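Thiosulfate sulfurtransferase (Pseudomonas aeruginosa, PDB 1YT8) probably transfers sulfur from thiosulfate to cyanide, a rhodanese activity, and carries four rhodanese-like domains in one chain. Local coordinates at residues Glu31-Ala36 with Pro485-Tyr490; Phe109-Val114 with Gln505-Trp510; Arg254-Ala259 with Arg334-Ala339; Pro374-Ile379 with Leu442-Val447. All blocks are in the same frame, centred on the assembly; numbering follows the deposited sequence.

How the contacts relate
Four parallel five-stranded sheets with strand order 1-5-4-2-3 follow one another along this chain. Contacts 1 and 2 alternate along the sequence and bring the segments 485-490 and 505-510, which follow the fourth sheet, back to the surroundings of the first. Their centres lie 15 Å apart and they touch, Tyr490 OH reaching Asp111 OD2 at 2.7 Å. The C-terminal part thus joins the first domain's surroundings to the last. Contacts 3 and 4 are more local, closing one after the other within that long return: contact 3 packs against the third sheet and contact 4 belongs to the fourth. Their centres are 45 Å apart; they do not touch and lie on opposite sides of the chain's centre.

Contact 1 of 4, residues Glu31-Ala36 with Pro485-Tyr490; sequences EEDPFA and PRIDRY
The start of the short helix 32-35, in the first rhodanese-like domain, is where the irregular segment 485-490 docks, and Ile487 and Tyr490 meet its first turn. Asp33 N, an amide of that turn, donates to Ile487 O at 3.1 Å. In the other direction Tyr490 N gives a nearly straight bond (171°) to Glu32 OE1 at 2.9 Å, received on the anti side of the carboxylate. Glu32 reaches it with CG anti to the backbone N (chi1 -167°), and its OE2 forms a salt bridge with Arg492. A water joins Glu31 OE1, Glu32 N and Asp488 O, while Glu31 OE2 bonds to Ser49 and Ser418. Packing flanks these bonds. Ala36 CB makes a CH-pi contact over one face of the Tyr490 ring, 3.7 Å from its centroid. Separately, Asp33 OD1 lies at the edge of that ring, in its plane. Glu31 CG rests on Ile487 CD1 at 3.9 Å, the two side chains crossing at about a right angle. Two helix-start amides, Glu32 N and Asp33 N, are thus satisfied by a water and by the carbonyl of Ile487, far along the chain; the salt bridge probably favours the carboxylate form of Glu32, with one oxygen for Arg492 and the other for Tyr490 N.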
loop_
_atom_site.group_PDB
_atom_site.type_symbol
_atom_site.label_atom_id
_atom_site.label_comp_id
_atom_site.label_asym_id
_atom_site.label_seq_id
_atom_site.Cartn_x
_atom_site.Cartn_y
_atom_site.Cartn_z
ATOM N N GLU A 31 -8.583 8.435 -9.738
ATOM C CA GLU A 31 -8.210 7.027 -9.800
ATOM C C GLU A 31 -6.685 6.955 -9.679
ATOM O O GLU A 31 -5.996 7.966 -9.840
ATOM C CB GLU A 31 -8.655 6.404 -11.124
ATOM C CG GLU A 31 -10.170 6.365 -11.339
ATOM C CD GLU A 31 -10.896 5.563 -10.273
ATOM O OE1 GLU A 31 -10.362 4.517 -9.842
ATOM O OE2 GLU A 31 -12.012 5.962 -9.875
ATOM N N GLU A 32 -6.160 5.762 -9.420
ATOM C CA GLU A 32 -4.722 5.598 -9.240
ATOM C C GLU A 32 -3.830 5.984 -10.415
ATOM O O GLU A 32 -2.785 6.599 -10.209
ATOM C CB GLU A 32 -4.390 4.163 -8.802
ATOM C CG GLU A 32 -2.949 4.020 -8.299
ATOM C CD GLU A 32 -2.590 2.610 -7.863
ATOM O OE1 GLU A 32 -2.606 1.696 -8.714
ATOM O OE2 GLU A 32 -2.281 2.417 -6.666
ATOM N N ASP A 33 -4.213 5.644 -11.646
ATOM C CA ASP A 33 -3.341 5.994 -12.761
ATOM C C ASP A 33 -3.128 7.505 -12.893
ATOM O O ASP A 33 -1.998 7.954 -13.064
ATOM C CB ASP A 33 -3.845 5.401 -14.079
ATOM C CG ASP A 33 -2.767 5.398 -15.149
ATOM O OD1 ASP A 33 -1.647 4.922 -14.861
ATOM O OD2 ASP A 33 -3.031 5.869 -16.272
ATOM N N PRO A 34 -4.203 8.309 -12.839
ATOM C CA PRO A 34 -3.934 9.748 -12.957
ATOM C C PRO A 34 -3.153 10.275 -11.741
ATOM O O PRO A 34 -2.322 11.170 -11.869
ATOM C CB PRO A 34 -5.330 10.364 -13.108
ATOM C CG PRO A 34 -6.271 9.303 -12.599
ATOM C CD PRO A 34 -5.633 8.019 -13.035
ATOM N N PHE A 35 -3.416 9.703 -10.568
ATOM C CA PHE A 35 -2.706 10.081 -9.344
ATOM C C PHE A 35 -1.213 9.852 -9.571
ATOM O O PHE A 35 -0.385 10.705 -9.267
ATOM C CB PHE A 35 -3.177 9.202 -8.174
ATOM C CG PHE A 35 -2.246 9.201 -6.983
ATOM C CD1 PHE A 35 -2.197 10.286 -6.111
ATOM C CD2 PHE A 35 -1.439 8.094 -6.717
ATOM C CE1 PHE A 35 -1.359 10.266 -4.985
ATOM C CE2 PHE A 35 -0.602 8.065 -5.602
ATOM C CZ PHE A 35 -0.562 9.154 -4.733
ATOM N N ALA A 36 -0.886 8.692 -10.126
ATOM C CA ALA A 36 0.498 8.319 -10.380
ATOM C C ALA A 36 1.246 9.202 -11.379
ATOM O O ALA A 36 2.465 9.102 -11.495
ATOM C CB ALA A 36 0.562 6.865 -10.823
ATOM N N PRO A 485 -12.799 3.896 -18.884
ATOM C CA PRO A 485 -11.394 3.671 -19.247
ATOM C C PRO A 485 -10.667 2.949 -18.107
ATOM O O PRO A 485 -10.931 3.221 -16.939
ATOM C CB PRO A 485 -10.871 5.087 -19.465
ATOM C CG PRO A 485 -11.644 5.875 -18.438
ATOM C CD PRO A 485 -13.050 5.321 -18.596
ATOM N N ARG A 486 -9.761 2.029 -18.440
ATOM C CA ARG A 486 -9.025 1.299 -17.407
ATOM C C ARG A 486 -7.900 2.136 -16.813
ATOM O O ARG A 486 -6.735 1.975 -17.176
ATOM C CB ARG A 486 -8.438 -0.008 -17.956
ATOM C CG ARG A 486 -9.460 -1.094 -18.224
ATOM C CD ARG A 486 -8.791 -2.417 -18.592
ATOM N NE ARG A 486 -8.075 -3.020 -17.469
ATOM C CZ ARG A 486 -7.466 -4.203 -17.522
ATOM N NH1 ARG A 486 -7.485 -4.907 -18.645
ATOM N NH2 ARG A 486 -6.853 -4.690 -16.450
ATOM N N ILE A 487 -8.257 3.027 -15.895
ATOM C CA ILE A 487 -7.278 3.885 -15.238
ATOM C C ILE A 487 -7.282 3.649 -13.730
ATOM O O ILE A 487 -6.693 4.426 -12.974
ATOM C CB ILE A 487 -7.591 5.375 -15.490
ATOM C CG1 ILE A 487 -9.011 5.695 -15.002
ATOM C CG2 ILE A 487 -7.427 5.699 -16.969
ATOM C CD1 ILE A 487 -9.369 7.171 -15.045
ATOM N N ASP A 488 -7.938 2.575 -13.294
ATOM C CA ASP A 488 -8.029 2.288 -11.872
ATOM C C ASP A 488 -6.746 1.760 -11.239
ATOM O O ASP A 488 -6.633 1.723 -10.015
ATOM C CB ASP A 488 -9.219 1.350 -11.582
ATOM C CG ASP A 488 -9.123 0.003 -12.292
ATOM O OD1 ASP A 488 -8.572 -0.074 -13.408
ATOM O OD2 ASP A 488 -9.638 -0.987 -11.731
ATOM N N ARG A 489 -5.775 1.373 -12.064
ATOM C CA ARG A 489 -4.503 0.881 -11.545
ATOM C C ARG A 489 -3.286 1.391 -12.310
ATOM O O ARG A 489 -3.239 1.345 -13.538
ATOM C CB ARG A 489 -4.469 -0.652 -11.524
ATOM C CG ARG A 489 -3.084 -1.204 -11.179
ATOM C CD ARG A 489 -3.072 -2.700 -10.939
ATOM N NE ARG A 489 -1.716 -3.169 -10.653
ATOM C CZ ARG A 489 -0.737 -3.225 -11.551
ATOM N NH1 ARG A 489 -0.960 -2.852 -12.806
ATOM N NH2 ARG A 489 0.476 -3.630 -11.190
ATOM N N TYR A 490 -2.296 1.877 -11.570
ATOM C CA TYR A 490 -1.062 2.361 -12.171
ATOM C C TYR A 490 -0.199 1.145 -12.490
ATOM O O TYR A 490 0.025 0.295 -11.628
ATOM C CB TYR A 490 -0.318 3.277 -11.195
ATOM C CG TYR A 490 1.114 3.566 -11.596
ATOM C CD1 TYR A 490 1.416 4.107 -12.846
ATOM C CD2 TYR A 490 2.167 3.311 -10.716
ATOM C CE1 TYR A 490 2.742 4.393 -13.211
ATOM C CE2 TYR A 490 3.494 3.590 -11.070
ATOM C CZ TYR A 490 3.773 4.130 -12.315
ATOM O OH TYR A 490 5.080 4.416 -12.661
HETATM O O HOH W 1 -8.115 3.532 -8.612
HETATM O O HOH W 2 -4.139 3.344 -17.430
#

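Contact 2 of 4, residues Phe109-Val114 with Gln505-Trp510; sequences FRDVNV and QGYLDW
Trp510, on helix 501-512, lays its indole against Arg110 and Asp111 in the loop between helices 97-103 and 114-127. One indole face is tightly packed. Asp111 CB stands over the six-membered ring, 3.7 Å from the centroid and 21° off the normal, a CH-pi contact. Over the same face Arg110 CG, set between its backbone N and carbonyl carbon (chi1 57°), comes within 3.4 Å of Trp510 NE1. Arg110 O is buried obliquely against Trp510 CZ2 at 3.2 Å, with no polar partner. The Asp111 carboxylate is turned only 16° from the indole plane, and its OD2 comes to the edge of the Tyr507 ring, 3.2 Å from CE1. Its oxygens are well supplied, OD1 by Val112 N and Lys117, OD2 by Tyr490 OH. The looser side is the indole edge. Val114 CG2 stands 4.1 Å from Trp510 CZ2, and a water accepts from Trp510 NE1 at 2.9 Å and from Arg110 N at 3.1 Å. No direct hydrogen bond crosses; between the two segments the link is indole packing, the Tyr507 edge and one water bridge. From outside, Lys117 joins Asp111 to Tyr507 OH, and with Tyr490 it probably helps to stabilise the buried Asp111 charge.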
loop_
_atom_site.group_PDB
_atom_site.type_symbol
_atom_site.label_atom_id
_atom_site.label_comp_id
_atom_site.label_asym_id
_atom_site.label_seq_id
_atom_site.Cartn_x
_atom_site.Cartn_y
_atom_site.Cartn_z
ATOM N N PHE A 109 5.194 15.015 -7.770
ATOM C CA PHE A 109 5.859 13.734 -7.978
ATOM C C PHE A 109 4.994 12.751 -8.748
ATOM O O PHE A 109 3.766 12.813 -8.689
ATOM C CB PHE A 109 6.188 13.099 -6.623
ATOM C CG PHE A 109 7.154 13.891 -5.785
ATOM C CD1 PHE A 109 8.492 13.523 -5.717
ATOM C CD2 PHE A 109 6.718 14.981 -5.037
ATOM C CE1 PHE A 109 9.390 14.226 -4.912
ATOM C CE2 PHE A 109 7.606 15.696 -4.227
ATOM C CZ PHE A 109 8.946 15.317 -4.163
ATOM N N ARG A 110 5.630 11.837 -9.468
ATOM C CA ARG A 110 4.873 10.817 -10.179
ATOM C C ARG A 110 5.099 9.508 -9.433
ATOM O O ARG A 110 5.837 9.474 -8.441
ATOM C CB ARG A 110 5.323 10.681 -11.638
ATOM C CG ARG A 110 6.791 10.374 -11.823
ATOM C CD ARG A 110 7.081 9.910 -13.249
ATOM N NE ARG A 110 6.525 8.585 -13.514
ATOM C CZ ARG A 110 5.379 8.354 -14.148
ATOM N NH1 ARG A 110 4.643 9.361 -14.604
ATOM N NH2 ARG A 110 4.964 7.106 -14.322
ATOM N N ASP A 111 4.455 8.447 -9.914
ATOM C CA ASP A 111 4.529 7.106 -9.334
ATOM C C ASP A 111 3.772 7.003 -8.010
ATOM O O ASP A 111 2.996 7.898 -7.665
ATOM C CB ASP A 111 5.991 6.670 -9.147
ATOM C CG ASP A 111 6.189 5.187 -9.409
ATOM O OD1 ASP A 111 5.877 4.363 -8.524
ATOM O OD2 ASP A 111 6.640 4.838 -10.519
ATOM N N VAL A 112 3.986 5.908 -7.281
ATOM C CA VAL A 112 3.301 5.685 -6.004
ATOM C C VAL A 112 4.271 5.440 -4.843
ATOM O O VAL A 112 5.434 5.099 -5.064
ATOM C CB VAL A 112 2.331 4.480 -6.103
ATOM C CG1 VAL A 112 1.288 4.737 -7.179
ATOM C CG2 VAL A 112 3.113 3.201 -6.419
ATOM N N ASN A 113 3.777 5.614 -3.617
ATOM C CA ASN A 113 4.565 5.423 -2.391
ATOM C C ASN A 113 5.861 6.232 -2.480
ATOM O O ASN A 113 6.941 5.762 -2.104
ATOM C CB ASN A 113 4.890 3.936 -2.195
ATOM C CG ASN A 113 3.667 3.040 -2.356
ATOM O OD1 ASN A 113 3.709 2.057 -3.096
ATOM N ND2 ASN A 113 2.578 3.369 -1.662
ATOM N N VAL A 114 5.732 7.466 -2.955
ATOM C CA VAL A 114 6.877 8.347 -3.153
ATOM C C VAL A 114 7.691 8.680 -1.902
ATOM O O VAL A 114 8.922 8.646 -1.943
ATOM C CB VAL A 114 6.432 9.638 -3.874
ATOM C CG1 VAL A 114 7.634 10.536 -4.150
ATOM C CG2 VAL A 114 5.753 9.264 -5.191
ATOM N N GLN A 505 13.760 1.049 -17.239
ATOM C CA GLN A 505 14.912 1.930 -17.086
ATOM C C GLN A 505 14.405 3.308 -16.666
ATOM O O GLN A 505 15.041 4.006 -15.873
ATOM C CB GLN A 505 15.688 2.049 -18.402
ATOM C CG GLN A 505 16.879 3.005 -18.335
ATOM C CD GLN A 505 17.919 2.579 -17.313
ATOM O OE1 GLN A 505 18.441 1.468 -17.373
ATOM N NE2 GLN A 505 18.232 3.466 -16.373
ATOM N N GLY A 506 13.251 3.692 -17.204
ATOM C CA GLY A 506 12.676 4.984 -16.872
ATOM C C GLY A 506 12.350 5.079 -15.395
ATOM O O GLY A 506 12.427 6.153 -14.797
ATOM N N TYR A 507 11.977 3.945 -14.806
ATOM C CA TYR A 507 11.648 3.890 -13.388
ATOM C C TYR A 507 12.913 4.170 -12.574
ATOM O O TYR A 507 12.883 4.919 -11.596
ATOM C CB TYR A 507 11.094 2.512 -13.023
ATOM C CG TYR A 507 10.659 2.404 -11.581
ATOM C CD1 TYR A 507 9.525 3.080 -11.123
ATOM C CD2 TYR A 507 11.398 1.659 -10.663
ATOM C CE1 TYR A 507 9.141 3.015 -9.785
ATOM C CE2 TYR A 507 11.024 1.590 -9.323
ATOM C CZ TYR A 507 9.896 2.270 -8.893
ATOM O OH TYR A 507 9.524 2.207 -7.570
ATOM N N LEU A 508 14.024 3.567 -12.983
ATOM C CA LEU A 508 15.293 3.778 -12.293
ATOM C C LEU A 508 15.730 5.236 -12.415
ATOM O O LEU A 508 16.201 5.839 -11.445
ATOM C CB LEU A 508 16.374 2.865 -12.881
ATOM C CG LEU A 508 16.142 1.352 -12.780
ATOM C CD1 LEU A 508 17.306 0.627 -13.444
ATOM C CD2 LEU A 508 16.007 0.929 -11.315
ATOM N N ASP A 509 15.575 5.801 -13.611
ATOM C CA ASP A 509 15.954 7.190 -13.839
ATOM C C ASP A 509 15.121 8.104 -12.951
ATOM O O ASP A 509 15.618 9.105 -12.439
ATOM C CB ASP A 509 15.752 7.590 -15.303
ATOM C CG ASP A 509 16.654 6.826 -16.252
ATOM O OD1 ASP A 509 17.767 6.439 -15.846
ATOM O OD2 ASP A 509 16.251 6.626 -17.417
ATOM N N TRP A 510 13.847 7.760 -12.777
ATOM C CA TRP A 510 12.969 8.554 -11.933
ATOM C C TRP A 510 13.479 8.538 -10.489
ATOM O O TRP A 510 13.567 9.583 -9.845
ATOM C CB TRP A 510 11.536 8.015 -11.993
ATOM C CG TRP A 510 10.649 8.568 -10.918
ATOM C CD1 TRP A 510 10.173 9.844 -10.815
ATOM C CD2 TRP A 510 10.176 7.866 -9.763
ATOM N NE1 TRP A 510 9.433 9.982 -9.664
ATOM C CE2 TRP A 510 9.419 8.782 -8.999
ATOM C CE3 TRP A 510 10.320 6.551 -9.299
ATOM C CZ2 TRP A 510 8.809 8.428 -7.792
ATOM C CZ3 TRP A 510 9.713 6.196 -8.096
ATOM C CH2 TRP A 510 8.964 7.135 -7.358
HETATM O O HOH W 3 8.563 12.732 -9.555
#

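Contact 3 of 4, residues Arg254-Ala259 with Arg334-Ala339; sequences RARAVA and RANMSA
This is a buried helix-helix contact, in which Ala255 and Ala259 of helix 245-262 pack against Asn336 and Met337 of helix 334-344, the helix between the third sheet's strands 324-328 and 348-352. The segment axes run roughly parallel, 29° apart, and approach to 8.0 Å, a close spacing that the two small alanines allow. Selenomethionine Met337 supplies the apolar half. The bend at chi2 (-49°) places SE 3.9 Å from Ala255 CB and 4.0 Å from Val258 CB, so that the selenium bridges two successive turns of the partner helix. Asn336 supplies the other half. Its CB lies 3.6 Å from Ala255 O, and with CG beside the backbone N (chi1 -79°) the amide extends over the neighbouring turn: OD1 faces Ala259 CB at 3.6 Å, and ND2 approaches Arg256 CA at 3.7 Å. The amide's direct bonds go elsewhere, ND2 to Gly332 O and OD1 to Arg266. A water accepts from ND2 and from Arg256 NH1, while Arg256 NE makes a salt bridge with Asp260. With no direct hydrogen bond between the segments, adhesion comes from apolar packing of the Met337 chain on Ala255 and Val258, and of Asn336 on Ala255 and Ala259; the amide is buried probably at modest cost, since ND2 and OD1 both have partners.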
loop_
_atom_site.group_PDB
_atom_site.type_symbol
_atom_site.label_atom_id
_atom_site.label_comp_id
_atom_site.label_asym_id
_atom_site.label_seq_id
_atom_site.Cartn_x
_atom_site.Cartn_y
_atom_site.Cartn_z
ATOM N N ARG A 254 20.160 -6.088 19.221
ATOM C CA ARG A 254 20.689 -5.209 18.180
ATOM C C ARG A 254 19.597 -4.284 17.640
ATOM O O ARG A 254 19.823 -3.085 17.448
ATOM C CB ARG A 254 21.252 -6.036 17.022
ATOM C CG ARG A 254 22.413 -6.950 17.378
ATOM C CD ARG A 254 23.717 -6.191 17.515
ATOM N NE ARG A 254 24.860 -7.103 17.496
ATOM C CZ ARG A 254 26.129 -6.717 17.410
ATOM N NH1 ARG A 254 26.429 -5.427 17.336
ATOM N NH2 ARG A 254 27.098 -7.624 17.390
ATOM N N ALA A 255 18.418 -4.852 17.393
ATOM C CA ALA A 255 17.282 -4.095 16.870
ATOM C C ALA A 255 16.828 -3.008 17.837
ATOM O O ALA A 255 16.562 -1.878 17.431
ATOM C CB ALA A 255 16.117 -5.039 16.570
ATOM N N ARG A 256 16.727 -3.353 19.117
ATOM C CA ARG A 256 16.312 -2.378 20.117
ATOM C C ARG A 256 17.292 -1.205 20.148
ATOM O O ARG A 256 16.889 -0.056 20.336
ATOM C CB ARG A 256 16.219 -3.040 21.499
ATOM C CG ARG A 256 15.877 -2.083 22.645
ATOM C CD ARG A 256 14.624 -1.250 22.365
ATOM N NE ARG A 256 14.269 -0.415 23.511
ATOM C CZ ARG A 256 13.604 -0.850 24.577
ATOM N NH1 ARG A 256 13.206 -2.114 24.647
ATOM N NH2 ARG A 256 13.352 -0.026 25.586
ATOM N N ALA A 257 18.576 -1.492 19.955
ATOM C CA ALA A 257 19.589 -0.441 19.953
ATOM C C ALA A 257 19.378 0.491 18.756
ATOM O O ALA A 257 19.538 1.710 18.866
ATOM C CB ALA A 257 20.986 -1.055 19.905
ATOM N N VAL A 258 19.023 -0.083 17.609
ATOM C CA VAL A 258 18.780 0.716 16.411
ATOM C C VAL A 258 17.565 1.617 16.636
ATOM O O VAL A 258 17.585 2.802 16.299
ATOM C CB VAL A 258 18.530 -0.186 15.180
ATOM C CG1 VAL A 258 18.189 0.669 13.957
ATOM C CG2 VAL A 258 19.771 -1.021 14.900
ATOM N N ALA A 259 16.515 1.050 17.220
ATOM C CA ALA A 259 15.293 1.796 17.502
ATOM C C ALA A 259 15.568 2.935 18.484
ATOM O O ALA A 259 15.106 4.060 18.285
ATOM C CB ALA A 259 14.229 0.863 18.065
ATOM N N ARG A 334 11.367 -7.246 14.615
ATOM C CA ARG A 334 10.584 -6.664 13.529
ATOM C C ARG A 334 9.985 -5.287 13.781
ATOM O O ARG A 334 10.136 -4.385 12.953
ATOM C CB ARG A 334 9.501 -7.655 13.105
ATOM C CG ARG A 334 10.098 -8.916 12.495
ATOM C CD ARG A 334 9.044 -9.918 12.078
ATOM N NE ARG A 334 8.433 -10.574 13.230
ATOM C CZ ARG A 334 7.644 -11.639 13.148
ATOM N NH1 ARG A 334 7.367 -12.173 11.965
ATOM N NH2 ARG A 334 7.142 -12.177 14.251
ATOM N N ALA A 335 9.308 -5.122 14.910
ATOM C CA ALA A 335 8.714 -3.834 15.239
ATOM C C ALA A 335 9.809 -2.786 15.462
ATOM O O ALA A 335 9.704 -1.663 14.976
ATOM C CB ALA A 335 7.832 -3.963 16.482
ATOM N N ASN A 336 10.867 -3.151 16.184
ATOM C CA ASN A 336 11.957 -2.212 16.434
ATOM C C ASN A 336 12.607 -1.725 15.142
ATOM O O ASN A 336 12.847 -0.527 14.982
ATOM C CB ASN A 336 13.046 -2.833 17.327
ATOM C CG ASN A 336 12.676 -2.827 18.803
ATOM O OD1 ASN A 336 12.140 -1.844 19.322
ATOM N ND2 ASN A 336 12.983 -3.924 19.492
HETATM N N MSE A 337 12.902 -2.648 14.228
HETATM C CA MSE A 337 13.531 -2.272 12.966
HETATM C C MSE A 337 12.606 -1.414 12.106
HETATM O O MSE A 337 13.021 -0.382 11.581
HETATM C CB MSE A 337 13.969 -3.510 12.175
HETATM C CG MSE A 337 15.182 -4.253 12.738
HETATM SE SE MSE A 337 16.732 -3.158 13.190
HETATM C CE MSE A 337 17.119 -2.385 11.444
ATOM N N SER A 338 11.353 -1.834 11.966
ATOM C CA SER A 338 10.395 -1.083 11.161
ATOM C C SER A 338 10.184 0.314 11.734
ATOM O O SER A 338 10.093 1.295 10.991
ATOM C CB SER A 338 9.057 -1.829 11.089
ATOM O OG SER A 338 9.202 -3.068 10.412
ATOM N N ALA A 339 10.104 0.399 13.060
ATOM C CA ALA A 339 9.918 1.682 13.733
ATOM C C ALA A 339 11.114 2.603 13.488
ATOM O O ALA A 339 10.946 3.806 13.283
ATOM C CB ALA A 339 9.720 1.465 15.231
HETATM O O HOH W 4 12.490 -4.050 22.502
#

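Contact 4 of 4, residues Pro374-Ile379 with Leu442-Val447; sequences PRADTI and LARFAV
Pro374 packs on Arg444 and Phe445, the loop leading to edge strand 378-379 lying across the side of helix 441-454 in the fourth rhodanese-like domain. The proline and phenylalanine side chains cross at about a right angle, Pro374 CD lying over the Phe445 ring, 3.9 Å from the centroid and 27° off the normal, a CH-pi contact. CD comes closest to the rim at CE1, 3.5 Å away. Arg444 runs obliquely to the proline, with Pro374 CG 3.8 Å from its CG. Its first two torsions are extended, and the bend at chi3 (-74°) sets NE aside from the extended line. NH1 donates to Pro374 O at 2.9 Å; the oxygen lies at the guanidinium edge, near its plane, and the donor lies in the carbonyl plane. NH1 also bonds weakly to a water that donates to Ala376 O. Further along the loop, Ala376 CB points in toward the helix and meets Val447 CG2 at 4.0 Å, while Val447 continues inward onto strands 432-436 and 458-461. Arg375 turns the other way and pairs with Asp377 in a salt bridge within the loop. The one direct hydrogen bond of the crossing sets a charged donor on a neutral carbonyl, so it should not depend on the ionisation of its partner, and a weak water bond lies beside it.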
loop_
_atom_site.group_PDB
_atom_site.type_symbol
_atom_site.label_atom_id
_atom_site.label_comp_id
_atom_site.label_asym_id
_atom_site.label_seq_id
_atom_site.Cartn_x
_atom_site.Cartn_y
_atom_site.Cartn_z
ATOM N N PRO A 374 -25.504 1.223 3.232
ATOM C CA PRO A 374 -26.764 1.722 2.670
ATOM C C PRO A 374 -27.706 0.573 2.320
ATOM O O PRO A 374 -27.269 -0.554 2.088
ATOM C CB PRO A 374 -26.311 2.508 1.439
ATOM C CG PRO A 374 -25.042 1.825 1.044
ATOM C CD PRO A 374 -24.366 1.585 2.372
ATOM N N ARG A 375 -29.000 0.859 2.282
ATOM C CA ARG A 375 -29.980 -0.171 1.973
ATOM C C ARG A 375 -30.059 -0.440 0.476
ATOM O O ARG A 375 -29.767 0.431 -0.340
ATOM C CB ARG A 375 -31.361 0.235 2.488
ATOM C CG ARG A 375 -32.409 -0.839 2.275
ATOM C CD ARG A 375 -33.798 -0.386 2.690
ATOM N NE ARG A 375 -34.791 -1.399 2.346
ATOM C CZ ARG A 375 -35.015 -1.833 1.109
ATOM N NH1 ARG A 375 -34.319 -1.339 0.092
ATOM N NH2 ARG A 375 -35.930 -2.767 0.886
ATOM N N ALA A 376 -30.447 -1.659 0.121
ATOM C CA ALA A 376 -30.573 -2.030 -1.278
ATOM C C ALA A 376 -31.446 -3.259 -1.446
ATOM O O ALA A 376 -31.460 -4.149 -0.592
ATOM C CB ALA A 376 -29.189 -2.292 -1.879
ATOM N N ASP A 377 -32.189 -3.295 -2.544
ATOM C CA ASP A 377 -33.029 -4.440 -2.850
ATOM C C ASP A 377 -32.092 -5.419 -3.547
ATOM O O ASP A 377 -31.398 -5.056 -4.503
ATOM C CB ASP A 377 -34.175 -4.025 -3.778
ATOM C CG ASP A 377 -35.127 -3.046 -3.117
ATOM O OD1 ASP A 377 -35.637 -3.362 -2.021
ATOM O OD2 ASP A 377 -35.368 -1.965 -3.688
ATOM N N THR A 378 -32.049 -6.654 -3.056
ATOM C CA THR A 378 -31.162 -7.654 -3.632
ATOM C C THR A 378 -31.859 -8.668 -4.527
ATOM O O THR A 378 -33.084 -8.799 -4.523
ATOM C CB THR A 378 -30.404 -8.426 -2.532
ATOM O OG1 THR A 378 -31.345 -9.053 -1.652
ATOM C CG2 THR A 378 -29.513 -7.485 -1.734
ATOM N N ILE A 379 -31.051 -9.380 -5.300
ATOM C CA ILE A 379 -31.536 -10.398 -6.211
ATOM C C ILE A 379 -30.557 -11.568 -6.133
ATOM O O ILE A 379 -29.344 -11.362 -6.097
ATOM C CB ILE A 379 -31.606 -9.851 -7.655
ATOM C CG1 ILE A 379 -32.121 -10.934 -8.605
ATOM C CG2 ILE A 379 -30.233 -9.350 -8.093
ATOM C CD1 ILE A 379 -32.288 -10.457 -10.041
ATOM N N LEU A 442 -18.716 -3.057 -2.551
ATOM C CA LEU A 442 -18.556 -1.774 -3.219
ATOM C C LEU A 442 -19.780 -1.401 -4.043
ATOM O O LEU A 442 -20.172 -0.237 -4.090
ATOM C CB LEU A 442 -17.320 -1.776 -4.117
ATOM C CG LEU A 442 -17.108 -0.469 -4.896
ATOM C CD1 LEU A 442 -17.279 0.736 -3.971
ATOM C CD2 LEU A 442 -15.721 -0.472 -5.529
ATOM N N ALA A 443 -20.389 -2.392 -4.686
ATOM C CA ALA A 443 -21.569 -2.145 -5.507
ATOM C C ALA A 443 -22.734 -1.580 -4.691
ATOM O O ALA A 443 -23.516 -0.769 -5.196
ATOM C CB ALA A 443 -21.994 -3.434 -6.215
ATOM N N ARG A 444 -22.841 -2.006 -3.434
ATOM C CA ARG A 444 -23.906 -1.539 -2.549
ATOM C C ARG A 444 -23.852 -0.023 -2.350
ATOM O O ARG A 444 -24.885 0.640 -2.297
ATOM C CB ARG A 444 -23.814 -2.242 -1.184
ATOM C CG ARG A 444 -24.874 -1.789 -0.173
ATOM C CD ARG A 444 -24.722 -2.493 1.173
ATOM N NE ARG A 444 -25.157 -3.892 1.151
ATOM C CZ ARG A 444 -26.425 -4.288 1.232
ATOM N NH1 ARG A 444 -27.403 -3.395 1.345
ATOM N NH2 ARG A 444 -26.719 -5.581 1.207
ATOM N N PHE A 445 -22.645 0.524 -2.238
ATOM C CA PHE A 445 -22.482 1.962 -2.046
ATOM C C PHE A 445 -22.803 2.757 -3.305
ATOM O O PHE A 445 -22.952 3.980 -3.254
ATOM C CB PHE A 445 -21.049 2.270 -1.593
ATOM C CG PHE A 445 -20.802 1.983 -0.142
ATOM C CD1 PHE A 445 -21.188 2.895 0.837
ATOM C CD2 PHE A 445 -20.218 0.784 0.255
ATOM C CE1 PHE A 445 -20.996 2.616 2.189
ATOM C CE2 PHE A 445 -20.023 0.498 1.603
ATOM C CZ PHE A 445 -20.415 1.418 2.572
ATOM N N ALA A 446 -22.924 2.058 -4.432
ATOM C CA ALA A 446 -23.208 2.706 -5.708
ATOM C C ALA A 446 -24.678 2.682 -6.120
ATOM O O ALA A 446 -25.065 3.360 -7.073
ATOM C CB ALA A 446 -22.355 2.070 -6.809
ATOM N N VAL A 447 -25.494 1.909 -5.411
ATOM C CA VAL A 447 -26.911 1.806 -5.747
ATOM C C VAL A 447 -27.620 3.156 -5.852
ATOM O O VAL A 447 -28.274 3.442 -6.857
ATOM C CB VAL A 447 -27.663 0.916 -4.724
ATOM C CG1 VAL A 447 -29.161 0.914 -5.026
ATOM C CG2 VAL A 447 -27.117 -0.505 -4.784
HETATM O O HOH W 5 -30.434 -4.283 2.348
#